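PDB 4FBL: LipS lipolytic enzyme from Unidentified, which hydrolyses ester bonds of lipids as a thermostable lipase of the alpha/beta-hydrolase family. Local coordinates for the interface of chains A and B. Sequence-based numbering; all coordinates share one arbitrary frame. Chains: chain A/B, LipS lipolytic enzyme.

The interface of chains A and B. Residues chain A 140-141, 216; chain B 163-164, 167-170.
A:Gln140, the last residue of helix 129-140, turns its side-chain amide onto the C-terminal end of helix 160-166 of chain B, bonded directly through NE2 and through a water at OE1. NE2 donates to the backbone O of B:Ala164 at 2.9 Å, within the carbonyl plane and on a lone pair, and the acceptor lies almost in the plane of the glutamine amide. The same carbonyl oxygen takes a second, longer bond from ND2 of B:Asn168 (3.2 Å), which arrives tilted from that plane. The side chains of A:Gln140 and B:Asn168 cross at about a right angle, their amide planes 51° apart. OD1 of B:Asn168 accepts a hydrogen bond from N of B:Asp170 (2.7 Å), which probably steadies the turn after the helix. OE1 of A:Gln140 meets a water at 2.5 Å that also contacts O of B:Ala163 and N of B:Phe167. With CG anti to the backbone N (chi1 178°) and a bend at chi2, the glutamine reaches across while its CG lies over one face of the A:Phe141 ring, toward its rim. Shortened to an alanine, this position would probably lose the chain A donor to the B:Ala164 carbonyl, the hold on the bridging water and the cover over A:Phe141.

Van der Waals packing flanks the polar centre. The methyl CB of B:Ala164 sits over the middle of the A:Arg216 guanidinium, 3.5 Å from CZ. CG of B:Pro169 lies in plane at the edge of the A:Phe141 ring. Repeated by the two-fold, this patch helps join the deposited dimer, whose existence in solution the structure alone does not show.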
# COMPACT_ATOMS: atom_id res chain seq x y z
N GLN A 140 -2.05 -6.34 -14.05
CA GLN A 140 -2.81 -7.43 -13.56
C GLN A 140 -3.23 -8.37 -14.69
O GLN A 140 -3.29 -9.60 -14.46
CB GLN A 140 -4.06 -7.00 -12.76
CG GLN A 140 -4.97 -8.18 -12.22
CD GLN A 140 -4.23 -8.96 -11.08
OE1 GLN A 140 -4.15 -8.46 -9.99
NE2 GLN A 140 -3.60 -10.07 -11.38
N PHE A 141 -3.63 -7.81 -15.84
CA PHE A 141 -4.16 -8.61 -16.96
C PHE A 141 -3.23 -8.24 -18.09
O PHE A 141 -3.59 -7.43 -18.97
CB PHE A 141 -5.60 -8.22 -17.28
CG PHE A 141 -6.55 -8.39 -16.08
CD1 PHE A 141 -6.97 -7.26 -15.33
CD2 PHE A 141 -7.00 -9.68 -15.68
CE1 PHE A 141 -7.81 -7.37 -14.22
CE2 PHE A 141 -7.87 -9.82 -14.56
CZ PHE A 141 -8.28 -8.69 -13.81
N ARG A 216 5.42 -5.74 -14.88
CA ARG A 216 4.46 -6.58 -15.64
C ARG A 216 3.61 -5.88 -16.72
O ARG A 216 3.04 -6.55 -17.58
CB ARG A 216 3.46 -7.30 -14.72
CG ARG A 216 4.08 -8.51 -14.09
CD ARG A 216 3.21 -8.96 -12.92
NE ARG A 216 1.86 -9.26 -13.41
CZ ARG A 216 1.27 -10.44 -13.39
NH1 ARG A 216 1.89 -11.50 -12.87
NH2 ARG A 216 0.02 -10.52 -13.83
N ALA B 163 2.23 -8.82 -5.94
CA ALA B 163 1.31 -7.68 -6.23
C ALA B 163 0.16 -8.20 -7.14
O ALA B 163 -1.00 -7.79 -6.99
CB ALA B 163 2.12 -6.56 -6.85
N ALA B 164 0.44 -9.17 -8.02
CA ALA B 164 -0.62 -9.75 -8.89
C ALA B 164 -1.57 -10.68 -8.22
O ALA B 164 -2.60 -11.06 -8.80
CB ALA B 164 -0.02 -10.49 -10.18
N PHE B 167 -5.26 -8.18 -5.78
CA PHE B 167 -6.69 -8.01 -6.13
C PHE B 167 -7.17 -8.86 -7.31
O PHE B 167 -7.97 -8.40 -8.12
CB PHE B 167 -7.00 -6.54 -6.47
CG PHE B 167 -6.81 -5.62 -5.30
CD1 PHE B 167 -7.77 -5.59 -4.30
CD2 PHE B 167 -5.66 -4.87 -5.16
CE1 PHE B 167 -7.65 -4.79 -3.21
CE2 PHE B 167 -5.50 -4.04 -4.03
CZ PHE B 167 -6.49 -3.99 -3.05
N ASN B 168 -6.68 -10.08 -7.38
CA ASN B 168 -6.84 -10.96 -8.50
C ASN B 168 -8.14 -11.70 -8.37
O ASN B 168 -8.26 -12.56 -7.50
CB ASN B 168 -5.71 -11.97 -8.49
CG ASN B 168 -5.67 -12.83 -9.76
OD1 ASN B 168 -6.71 -13.14 -10.34
ND2 ASN B 168 -4.49 -13.28 -10.13
N PRO B 169 -9.12 -11.42 -9.27
CA PRO B 169 -10.40 -12.13 -9.19
C PRO B 169 -10.30 -13.63 -9.54
O PRO B 169 -11.23 -14.35 -9.23
CB PRO B 169 -11.26 -11.42 -10.25
CG PRO B 169 -10.27 -10.89 -11.25
CD PRO B 169 -8.92 -10.76 -10.58
N ASP B 170 -9.20 -14.08 -10.16
CA ASP B 170 -8.97 -15.52 -10.51
C ASP B 170 -7.93 -16.26 -9.65
O ASP B 170 -7.49 -17.31 -10.05
CB ASP B 170 -8.45 -15.66 -11.97
CG ASP B 170 -9.25 -14.82 -12.97
OD1 ASP B 170 -10.49 -15.00 -13.00
OD2 ASP B 170 -8.65 -13.97 -13.70
O HOH W 1 -3.54 -7.22 -7.91